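Local coordinates for putative cell invasion protein with MAC/Perforin domain (PDB 3KK7), which is of uncertain function but belongs to the MACPF family, whose pore-forming members breach membranes, and may act in cell invasion, at residues Lys407-Pro413 / Ser468-Val474; Glu378-Ile384 / Lys457-Ile462; Glu391-Ile396 / Asp420-Asn426. One frame throughout, in Å; residues are numbered along the deposited sequence.

Contact 1: residues Lys407-Pro413 / Ser468-Val474; sequences KLIFSNP and SFQINNV
Strands 407-411 and 468-472 run side by side as a parallel beta pair of the mixed sheet in the D2 domain, K407 beside S468 and L408 beside F469. The firm part is a backbone ladder in which 407-411 gives and takes in turn: F469 N donates to K407 O at 2.7 Å, I409 N to F469 O, and I471 N to I409 O at 2.9 Å with an N-H...O angle of 175°. Further on the ladder slackens, and the bond from S411 N to I471 O is weak.

The face bearing L408, F410, F469 and I471 is apolar, as suits L408, F410 and I471, which are buried, with F469 only partly so; Y499 and F501 of the strand 499-504 lie against I471. L408 CD2 reaches F469 CD1 at 3.8 Å, and L408 CB meets I471 CD1. Beyond the strand end, V474 folds back over F410 and sets CG1 above one ring face, 3.8 Å from the centroid, a CH-pi contact; with CG1 anti to the backbone N (chi1 161°), CG2 also comes to lie near F410 CG and CD1.

The other face is more polar. Its I409 sends CD1 to S468 OG, while K407 leads its amine away to a salt bridge with E378. The more open end lies where the exposed P413 rests on N472 and N473; asparagine is at home near solvent, and N473 adopts the left-handed backbone conformation readily. N473 N still bonds S411 O at 3.3 Å, and S411 OG donates to N472 OD1 across 3.1 Å, arriving 29° out of the plane of that carbonyl.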
loop_
_atom_site.group_PDB
_atom_site.type_symbol
_atom_site.label_atom_id
_atom_site.label_comp_id
_atom_site.label_asym_id
_atom_site.label_seq_id
_atom_site.Cartn_x
_atom_site.Cartn_y
_atom_site.Cartn_z
ATOM N N LYS A 407 -8.430 11.992 -12.859
ATOM C CA LYS A 407 -8.944 12.682 -14.028
ATOM C C LYS A 407 -9.090 11.697 -15.181
ATOM O O LYS A 407 -8.101 11.206 -15.720
ATOM C CB LYS A 407 -8.034 13.864 -14.417
ATOM C CG LYS A 407 -7.627 14.727 -13.232
ATOM C CD LYS A 407 -7.449 16.202 -13.554
ATOM C CE LYS A 407 -7.233 17.024 -12.276
ATOM N NZ LYS A 407 -8.147 18.203 -12.168
ATOM N N LEU A 408 -10.337 11.401 -15.542
ATOM C CA LEU A 408 -10.633 10.496 -16.644
ATOM C C LEU A 408 -10.964 11.334 -17.883
ATOM O O LEU A 408 -12.105 11.760 -18.095
ATOM C CB LEU A 408 -11.771 9.527 -16.267
ATOM C CG LEU A 408 -11.651 8.847 -14.883
ATOM C CD1 LEU A 408 -12.823 7.892 -14.603
ATOM C CD2 LEU A 408 -10.331 8.114 -14.789
ATOM N N ILE A 409 -9.929 11.576 -18.681
ATOM C CA ILE A 409 -10.024 12.324 -19.930
ATOM C C ILE A 409 -10.771 11.478 -20.950
ATOM O O ILE A 409 -10.339 10.379 -21.247
ATOM C CB ILE A 409 -8.611 12.609 -20.523
ATOM C CG1 ILE A 409 -7.674 13.249 -19.502
ATOM C CG2 ILE A 409 -8.698 13.529 -21.716
ATOM C CD1 ILE A 409 -6.215 13.247 -19.949
ATOM N N PHE A 410 -11.889 11.992 -21.470
ATOM C CA PHE A 410 -12.651 11.339 -22.562
ATOM C C PHE A 410 -12.099 11.852 -23.897
ATOM O O PHE A 410 -12.599 12.821 -24.476
ATOM C CB PHE A 410 -14.127 11.696 -22.490
ATOM C CG PHE A 410 -14.843 11.204 -21.259
ATOM C CD1 PHE A 410 -14.200 10.559 -20.229
ATOM C CD2 PHE A 410 -16.195 11.440 -21.123
ATOM C CE1 PHE A 410 -14.913 10.132 -19.103
ATOM C CE2 PHE A 410 -16.902 11.013 -20.004
ATOM C CZ PHE A 410 -16.259 10.362 -19.001
ATOM N N SER A 411 -11.061 11.193 -24.383
ATOM C CA SER A 411 -10.327 11.667 -25.551
ATOM C C SER A 411 -10.961 11.263 -26.853
ATOM O O SER A 411 -11.737 10.306 -26.899
ATOM C CB SER A 411 -8.894 11.146 -25.509
ATOM O OG SER A 411 -8.833 9.968 -24.719
ATOM N N ASN A 412 -10.615 12.016 -27.905
ATOM C CA ASN A 412 -11.020 11.740 -29.292
ATOM C C ASN A 412 -9.758 11.333 -30.052
ATOM O O ASN A 412 -8.975 12.192 -30.471
ATOM C CB ASN A 412 -11.674 12.979 -29.951
ATOM C CG ASN A 412 -12.852 13.568 -29.112
ATOM O OD1 ASN A 412 -12.998 13.273 -27.908
ATOM N ND2 ASN A 412 -13.685 14.419 -29.755
ATOM N N PRO A 413 -9.536 10.018 -30.223
ATOM C CA PRO A 413 -8.258 9.589 -30.789
ATOM C C PRO A 413 -8.060 10.059 -32.237
ATOM O O PRO A 413 -6.922 10.121 -32.705
ATOM C CB PRO A 413 -8.318 8.063 -30.670
ATOM C CG PRO A 413 -9.766 7.734 -30.700
ATOM C CD PRO A 413 -10.465 8.887 -30.037
ATOM N N SER A 468 -3.723 11.547 -14.501
ATOM C CA SER A 468 -4.773 11.454 -15.538
ATOM C C SER A 468 -4.835 10.097 -16.252
ATOM O O SER A 468 -3.833 9.426 -16.388
ATOM C CB SER A 468 -4.615 12.562 -16.582
ATOM O OG SER A 468 -3.895 12.120 -17.729
ATOM N N PHE A 469 -6.023 9.708 -16.708
ATOM C CA PHE A 469 -6.171 8.553 -17.606
ATOM C C PHE A 469 -6.924 8.973 -18.866
ATOM O O PHE A 469 -7.814 9.837 -18.815
ATOM C CB PHE A 469 -6.923 7.421 -16.918
ATOM C CG PHE A 469 -6.305 6.998 -15.627
ATOM C CD1 PHE A 469 -6.514 7.735 -14.472
ATOM C CD2 PHE A 469 -5.483 5.899 -15.567
ATOM C CE1 PHE A 469 -5.924 7.372 -13.286
ATOM C CE2 PHE A 469 -4.895 5.525 -14.362
ATOM C CZ PHE A 469 -5.111 6.264 -13.231
ATOM N N GLN A 470 -6.547 8.360 -19.989
ATOM C CA GLN A 470 -7.225 8.531 -21.283
ATOM C C GLN A 470 -8.169 7.385 -21.565
ATOM O O GLN A 470 -7.756 6.235 -21.545
ATOM C CB GLN A 470 -6.223 8.510 -22.418
ATOM C CG GLN A 470 -5.323 9.725 -22.528
ATOM C CD GLN A 470 -4.784 9.905 -23.951
ATOM O OE1 GLN A 470 -5.257 9.276 -24.897
ATOM N NE2 GLN A 470 -3.812 10.778 -24.104
ATOM N N ILE A 471 -9.434 7.709 -21.825
ATOM C CA ILE A 471 -10.402 6.737 -22.318
ATOM C C ILE A 471 -10.917 7.245 -23.662
ATOM O O ILE A 471 -11.665 8.234 -23.731
ATOM C CB ILE A 471 -11.601 6.522 -21.379
ATOM C CG1 ILE A 471 -11.217 6.579 -19.900
ATOM C CG2 ILE A 471 -12.260 5.166 -21.693
ATOM C CD1 ILE A 471 -12.450 6.638 -18.988
ATOM N N ASN A 472 -10.495 6.579 -24.733
ATOM C CA ASN A 472 -10.907 6.956 -26.093
ATOM C C ASN A 472 -12.335 6.566 -26.367
ATOM O O ASN A 472 -12.830 5.588 -25.807
ATOM C CB ASN A 472 -10.055 6.254 -27.146
ATOM C CG ASN A 472 -8.606 6.647 -27.091
ATOM O OD1 ASN A 472 -8.269 7.803 -26.812
ATOM N ND2 ASN A 472 -7.727 5.694 -27.395
ATOM N N ASN A 473 -12.980 7.318 -27.256
ATOM C CA ASN A 473 -14.303 6.962 -27.751
ATOM C C ASN A 473 -15.310 6.687 -26.638
ATOM O O ASN A 473 -16.072 5.714 -26.717
ATOM C CB ASN A 473 -14.193 5.730 -28.652
ATOM C CG ASN A 473 -13.120 5.877 -29.697
ATOM O OD1 ASN A 473 -12.901 6.969 -30.213
ATOM N ND2 ASN A 473 -12.441 4.783 -30.022
ATOM N N VAL A 474 -15.307 7.522 -25.598
ATOM C CA VAL A 474 -16.280 7.356 -24.528
ATOM C C VAL A 474 -17.616 7.722 -25.108
ATOM O O VAL A 474 -17.734 8.730 -25.797
ATOM C CB VAL A 474 -15.993 8.211 -23.302
ATOM C CG1 VAL A 474 -17.255 8.352 -22.462
ATOM C CG2 VAL A 474 -14.861 7.594 -22.485
#

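Contact 2: residues Glu378-Ile384 / Lys457-Ile462; sequences EIIKMYI and KTINPI
K457 and E378 form the charged end of this parallel strand pair, a salt bridge in which K457 NZ lies 2.8 Å from E378 OE1 on its syn lone pair. The two side chains cross at about a right angle, and the other oxygen, E378 OE2, is taken by K407 and N401, so one carboxylate serves two lysines whose amines lie close together. A glutamine here would probably leave K407 and K457 facing each other without the negative charge that offsets them.

Backbone bonds come next: K381 N donates to K457 O at 3.1 Å and I459 N to K381 O at 2.9 Å, whereas Y383 N to I459 O is weak.

Apolar contacts fill in between. I380 CG2 packs on K457 CB, and its CD1 meets I459 CG2 at 3.5 Å; beta-branched residues such as isoleucine suit extended strands. Selenomethionine M382, with CG anti to the backbone N (chi1 -174°), lays CG against P461 CD at 3.7 Å and its flexible end near I462 CD1.

Strand 392-401 pairs with 376-386 antiparallel, I409 and Q470 of the strands 407-411 and 468-472 touch M382, and helix 429-443 packs on I379 and K381.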
loop_
_atom_site.group_PDB
_atom_site.type_symbol
_atom_site.label_atom_id
_atom_site.label_comp_id
_atom_site.label_asym_id
_atom_site.label_seq_id
_atom_site.Cartn_x
_atom_site.Cartn_y
_atom_site.Cartn_z
ATOM N N GLU A 378 -14.898 18.598 -16.145
ATOM C CA GLU A 378 -14.310 19.858 -16.588
ATOM C C GLU A 378 -13.997 19.727 -18.088
ATOM O O GLU A 378 -13.346 18.758 -18.510
ATOM C CB GLU A 378 -13.067 20.233 -15.766
ATOM C CG GLU A 378 -11.921 19.197 -15.778
ATOM C CD GLU A 378 -10.761 19.558 -14.858
ATOM O OE1 GLU A 378 -10.531 20.773 -14.670
ATOM O OE2 GLU A 378 -10.076 18.633 -14.333
ATOM N N ILE A 379 -14.522 20.650 -18.900
ATOM C CA ILE A 379 -14.248 20.665 -20.343
ATOM C C ILE A 379 -13.048 21.590 -20.529
ATOM O O ILE A 379 -13.155 22.814 -20.353
ATOM C CB ILE A 379 -15.451 21.179 -21.180
ATOM C CG1 ILE A 379 -16.710 20.340 -20.894
ATOM C CG2 ILE A 379 -15.104 21.151 -22.671
ATOM C CD1 ILE A 379 -18.013 21.085 -21.068
ATOM N N ILE A 380 -11.904 21.007 -20.858
ATOM C CA ILE A 380 -10.680 21.771 -20.937
ATOM C C ILE A 380 -9.911 21.363 -22.178
ATOM O O ILE A 380 -10.457 20.720 -23.056
ATOM C CB ILE A 380 -9.844 21.594 -19.646
ATOM C CG1 ILE A 380 -9.501 20.115 -19.408
ATOM C CG2 ILE A 380 -10.606 22.165 -18.453
ATOM C CD1 ILE A 380 -8.312 19.885 -18.483
ATOM N N LYS A 381 -8.647 21.753 -22.245
ATOM C CA LYS A 381 -7.828 21.545 -23.417
ATOM C C LYS A 381 -6.815 20.436 -23.174
ATOM O O LYS A 381 -6.195 20.393 -22.118
ATOM C CB LYS A 381 -7.121 22.848 -23.786
ATOM C CG LYS A 381 -8.066 23.891 -24.332
ATOM C CD LYS A 381 -7.358 25.204 -24.684
ATOM C CE LYS A 381 -8.317 26.161 -25.377
ATOM N NZ LYS A 381 -7.999 27.592 -25.153
HETATM N N MSE A 382 -6.670 19.541 -24.159
HETATM C CA MSE A 382 -5.700 18.440 -24.123
HETATM C C MSE A 382 -4.673 18.642 -25.225
HETATM O O MSE A 382 -5.023 18.851 -26.385
HETATM C CB MSE A 382 -6.398 17.095 -24.316
HETATM C CG MSE A 382 -5.512 15.870 -24.164
HETATM SE SE MSE A 382 -6.495 14.306 -24.811
HETATM C CE MSE A 382 -5.059 13.318 -25.739
ATOM N N TYR A 383 -3.404 18.598 -24.834
ATOM C CA TYR A 383 -2.302 18.813 -25.751
ATOM C C TYR A 383 -2.259 17.680 -26.756
ATOM O O TYR A 383 -2.425 16.520 -26.383
ATOM C CB TYR A 383 -0.987 18.874 -24.975
ATOM C CG TYR A 383 0.211 19.109 -25.855
ATOM C CD1 TYR A 383 0.403 20.338 -26.477
ATOM C CD2 TYR A 383 1.142 18.102 -26.088
ATOM C CE1 TYR A 383 1.497 20.567 -27.300
ATOM C CE2 TYR A 383 2.244 18.328 -26.909
ATOM C CZ TYR A 383 2.413 19.568 -27.508
ATOM O OH TYR A 383 3.499 19.809 -28.313
ATOM N N ILE A 384 -2.063 18.017 -28.025
ATOM C CA ILE A 384 -2.008 17.013 -29.090
ATOM C C ILE A 384 -0.628 17.034 -29.731
ATOM O O ILE A 384 0.085 16.035 -29.671
ATOM C CB ILE A 384 -3.105 17.203 -30.185
ATOM C CG1 ILE A 384 -4.505 17.110 -29.578
ATOM C CG2 ILE A 384 -2.956 16.135 -31.280
ATOM C CD1 ILE A 384 -4.843 15.734 -28.976
ATOM N N LYS A 457 -7.107 25.975 -18.929
ATOM C CA LYS A 457 -6.620 24.783 -18.233
ATOM C C LYS A 457 -6.184 23.740 -19.261
ATOM O O LYS A 457 -6.965 23.351 -20.129
ATOM C CB LYS A 457 -7.684 24.189 -17.306
ATOM C CG LYS A 457 -7.094 23.621 -16.011
ATOM C CD LYS A 457 -8.026 22.603 -15.300
ATOM C CE LYS A 457 -7.577 22.312 -13.823
ATOM N NZ LYS A 457 -8.277 21.160 -13.130
ATOM N N THR A 458 -4.938 23.288 -19.174
ATOM C CA THR A 458 -4.470 22.204 -20.031
ATOM C C THR A 458 -4.315 20.910 -19.230
ATOM O O THR A 458 -4.103 20.928 -18.023
ATOM C CB THR A 458 -3.134 22.558 -20.713
ATOM O OG1 THR A 458 -2.153 22.845 -19.715
ATOM C CG2 THR A 458 -3.286 23.760 -21.640
ATOM N N ILE A 459 -4.455 19.780 -19.900
ATOM C CA ILE A 459 -4.119 18.497 -19.296
ATOM C C ILE A 459 -3.351 17.728 -20.355
ATOM O O ILE A 459 -3.795 17.621 -21.502
ATOM C CB ILE A 459 -5.365 17.748 -18.778
ATOM C CG1 ILE A 459 -4.943 16.543 -17.927
ATOM C CG2 ILE A 459 -6.286 17.348 -19.917
ATOM C CD1 ILE A 459 -6.084 15.907 -17.131
ATOM N N ASN A 460 -2.168 17.244 -19.984
ATOM C CA ASN A 460 -1.271 16.575 -20.934
ATOM C C ASN A 460 -0.961 15.085 -20.585
ATOM O O ASN A 460 0.014 14.781 -19.890
ATOM C CB ASN A 460 0.011 17.390 -21.058
ATOM C CG ASN A 460 0.933 16.855 -22.128
ATOM O OD1 ASN A 460 0.484 16.281 -23.136
ATOM N ND2 ASN A 460 2.238 17.033 -21.918
ATOM N N PRO A 461 -1.800 14.152 -21.077
ATOM C CA PRO A 461 -1.619 12.715 -20.838
ATOM C C PRO A 461 -0.617 12.048 -21.788
ATOM O O PRO A 461 -0.071 11.003 -21.434
ATOM C CB PRO A 461 -3.018 12.144 -21.085
ATOM C CG PRO A 461 -3.589 13.033 -22.134
ATOM C CD PRO A 461 -3.017 14.416 -21.876
ATOM N N ILE A 462 -0.395 12.639 -22.975
ATOM C CA ILE A 462 0.578 12.124 -23.971
ATOM C C ILE A 462 2.023 12.191 -23.413
ATOM O O ILE A 462 2.813 11.263 -23.637
ATOM C CB ILE A 462 0.456 12.851 -25.386
ATOM C CG1 ILE A 462 -0.953 12.640 -25.997
ATOM C CG2 ILE A 462 1.566 12.359 -26.376
ATOM C CD1 ILE A 462 -1.224 13.388 -27.331
#

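Contact 3: residues Glu391-Ile396 / Asp420-Asn426; sequences EKLYDI and DEELKAN
The axes of strand 392-396 and helix 420-424 pass 7.3 Å apart at 66°, with the CA atoms of L393 and K424 the closest pair. L393 is the apolar centre of the contact, a buried leucine whose branches spread over the helix. Its CB meets L423 CB at 4.0 Å, its CD2 lies beside K424 CB, and its CD1 comes to D420 OD1, an oxygen that is paired with R385 in a salt bridge. L423 suits the strand-facing side of the helix: it is buried and also touches R385.

Further along the chain, N426 turns its amide back to the strand. N426 ND2 donates to Y394 O at 2.9 Å, nearly straight at 165°, in the carbonyl plane and on a lone pair; the acceptor also lies close to the amide plane of N426. The chi1 of -66°, with CG anti to the carbonyl carbon, directs the amide toward the strand, while I396 CD1 packs near N426 OD1 at 3.4 Å. An asparagine fits here because its short side chain can present an N-H to a backbone oxygen while it packs against an aliphatic neighbour.

The outer edge is charged and looser. The extended chains of E391 and K424 cross at about a right angle, and K424 NZ and E391 OE1 form a salt bridge whose hydrogen bond, at 3.3 Å, is weak; the methylenes CD and CE of K424 run past E391 OE2. Such long, charged residues suit a place near solvent. Together these contacts describe a short helix packed across a strand of the mixed sheet in the D2 domain.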
loop_
_atom_site.group_PDB
_atom_site.type_symbol
_atom_site.label_atom_id
_atom_site.label_comp_id
_atom_site.label_asym_id
_atom_site.label_seq_id
_atom_site.Cartn_x
_atom_site.Cartn_y
_atom_site.Cartn_z
ATOM N N GLU A 391 3.937 25.855 -32.719
ATOM C CA GLU A 391 2.827 26.270 -31.866
ATOM C C GLU A 391 2.135 25.066 -31.213
ATOM O O GLU A 391 1.826 24.064 -31.884
ATOM C CB GLU A 391 1.843 27.107 -32.693
ATOM C CG GLU A 391 0.496 27.420 -32.047
ATOM C CD GLU A 391 -0.297 28.458 -32.836
ATOM O OE1 GLU A 391 0.217 28.971 -33.865
ATOM O OE2 GLU A 391 -1.433 28.771 -32.420
ATOM N N LYS A 392 1.883 25.173 -29.908
ATOM C CA LYS A 392 1.150 24.128 -29.219
ATOM C C LYS A 392 -0.307 24.126 -29.686
ATOM O O LYS A 392 -0.958 25.176 -29.744
ATOM C CB LYS A 392 1.256 24.278 -27.713
ATOM C CG LYS A 392 2.654 23.996 -27.184
ATOM C CD LYS A 392 2.598 23.695 -25.681
ATOM C CE LYS A 392 3.956 23.302 -25.081
ATOM N NZ LYS A 392 4.744 24.503 -24.657
ATOM N N LEU A 393 -0.778 22.929 -30.052
ATOM C CA LEU A 393 -2.141 22.696 -30.550
ATOM C C LEU A 393 -2.899 21.744 -29.629
ATOM O O LEU A 393 -2.361 20.718 -29.190
ATOM C CB LEU A 393 -2.106 22.077 -31.938
ATOM C CG LEU A 393 -1.392 22.846 -33.033
ATOM C CD1 LEU A 393 -1.296 21.937 -34.264
ATOM C CD2 LEU A 393 -2.142 24.137 -33.324
ATOM N N TYR A 394 -4.165 22.079 -29.384
ATOM C CA TYR A 394 -4.965 21.409 -28.385
ATOM C C TYR A 394 -6.324 20.965 -28.906
ATOM O O TYR A 394 -6.895 21.594 -29.790
ATOM C CB TYR A 394 -5.199 22.376 -27.243
ATOM C CG TYR A 394 -3.959 22.824 -26.517
ATOM C CD1 TYR A 394 -3.459 22.089 -25.437
ATOM C CD2 TYR A 394 -3.299 23.991 -26.882
ATOM C CE1 TYR A 394 -2.326 22.504 -24.745
ATOM C CE2 TYR A 394 -2.172 24.421 -26.193
ATOM C CZ TYR A 394 -1.691 23.676 -25.124
ATOM O OH TYR A 394 -0.573 24.085 -24.440
ATOM N N ASP A 395 -6.825 19.865 -28.341
ATOM C CA ASP A 395 -8.200 19.424 -28.520
ATOM C C ASP A 395 -8.971 19.881 -27.272
ATOM O O ASP A 395 -8.379 20.149 -26.225
ATOM C CB ASP A 395 -8.257 17.893 -28.675
ATOM C CG ASP A 395 -9.638 17.374 -29.145
ATOM O OD1 ASP A 395 -10.482 18.188 -29.566
ATOM O OD2 ASP A 395 -9.880 16.143 -29.115
ATOM N N ILE A 396 -10.291 19.988 -27.396
ATOM C CA ILE A 396 -11.157 20.332 -26.270
ATOM C C ILE A 396 -11.802 19.037 -25.841
ATOM O O ILE A 396 -12.405 18.345 -26.647
ATOM C CB ILE A 396 -12.230 21.345 -26.674
ATOM C CG1 ILE A 396 -11.568 22.634 -27.154
ATOM C CG2 ILE A 396 -13.164 21.647 -25.506
ATOM C CD1 ILE A 396 -12.525 23.588 -27.856
ATOM N N ASP A 420 -3.758 21.001 -38.625
ATOM C CA ASP A 420 -3.286 22.100 -37.781
ATOM C C ASP A 420 -4.328 23.216 -37.540
ATOM O O ASP A 420 -4.631 23.542 -36.392
ATOM C CB ASP A 420 -1.999 22.701 -38.377
ATOM C CG ASP A 420 -0.732 21.934 -37.976
ATOM O OD1 ASP A 420 -0.822 20.829 -37.365
ATOM O OD2 ASP A 420 0.370 22.465 -38.273
ATOM N N GLU A 421 -4.889 23.775 -38.614
ATOM C CA GLU A 421 -5.757 24.971 -38.505
ATOM C C GLU A 421 -7.043 24.708 -37.733
ATOM O O GLU A 421 -7.549 25.594 -37.049
ATOM C CB GLU A 421 -6.063 25.574 -39.889
ATOM C CG GLU A 421 -4.891 26.392 -40.503
ATOM C CD GLU A 421 -3.632 25.547 -40.829
ATOM O OE1 GLU A 421 -3.739 24.304 -40.958
ATOM O OE2 GLU A 421 -2.528 26.132 -40.961
ATOM N N GLU A 422 -7.557 23.488 -37.833
ATOM C CA GLU A 422 -8.726 23.088 -37.055
ATOM C C GLU A 422 -8.426 23.111 -35.556
ATOM O O GLU A 422 -9.125 23.766 -34.774
ATOM C CB GLU A 422 -9.177 21.691 -37.460
ATOM C CG GLU A 422 -9.678 21.596 -38.890
ATOM C CD GLU A 422 -10.043 20.172 -39.276
ATOM O OE1 GLU A 422 -10.299 19.355 -38.352
ATOM O OE2 GLU A 422 -10.081 19.875 -40.497
ATOM N N LEU A 423 -7.372 22.397 -35.169
ATOM C CA LEU A 423 -6.933 22.330 -33.768
ATOM C C LEU A 423 -6.622 23.714 -33.191
ATOM O O LEU A 423 -6.988 24.004 -32.054
ATOM C CB LEU A 423 -5.710 21.399 -33.624
ATOM C CG LEU A 423 -5.889 19.903 -33.957
ATOM C CD1 LEU A 423 -4.546 19.235 -34.222
ATOM C CD2 LEU A 423 -6.646 19.161 -32.851
ATOM N N LYS A 424 -5.967 24.558 -33.980
ATOM C CA LYS A 424 -5.681 25.946 -33.583
ATOM C C LYS A 424 -6.961 26.778 -33.353
ATOM O O LYS A 424 -6.949 27.755 -32.586
ATOM C CB LYS A 424 -4.794 26.617 -34.646
ATOM C CG LYS A 424 -4.336 28.035 -34.308
ATOM C CD LYS A 424 -3.232 28.491 -35.263
ATOM C CE LYS A 424 -2.939 29.987 -35.168
ATOM N NZ LYS A 424 -1.818 30.361 -36.069
ATOM N N ALA A 425 -8.052 26.393 -34.022
ATOM C CA ALA A 425 -9.351 27.057 -33.856
ATOM C C ALA A 425 -10.002 26.760 -32.494
ATOM O O ALA A 425 -10.950 27.445 -32.106
ATOM C CB ALA A 425 -10.303 26.687 -35.000
ATOM N N ASN A 426 -9.502 25.743 -31.781
ATOM C CA ASN A 426 -9.935 25.488 -30.411
ATOM C C ASN A 426 -9.406 26.561 -29.435
ATOM O O ASN A 426 -9.877 26.655 -28.286
ATOM C CB ASN A 426 -9.500 24.090 -29.952
ATOM C CG ASN A 426 -10.197 22.961 -30.716
ATOM O OD1 ASN A 426 -11.375 23.058 -31.033
ATOM N ND2 ASN A 426 -9.468 21.875 -30.988
#

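How the contacts relate
All three contacts lie within the D2 domain and involve strands of one mixed beta-sheet. Contacts 1 and 2 have centres about 10 Å apart, contacts 2 and 3 about 11 Å, and contacts 1 and 3 about 18 Å. Strands 376-386, 392-401 and 407-411 are successive neighbours in both chain and beta-sheet; helix 420-424 follows, and strands 457-459 and 468-472 then return to pair in parallel with the first and third of them. Contact 3 therefore sits inside the loop closed by contact 2, while contact 1 interlaces with both. Probable backbone bonds from M382 to D395 and from I384 to L393 join contacts 2 and 3 through neighbouring antiparallel strands; the long-range joins are the parallel pairings of 457-459 and 468-472.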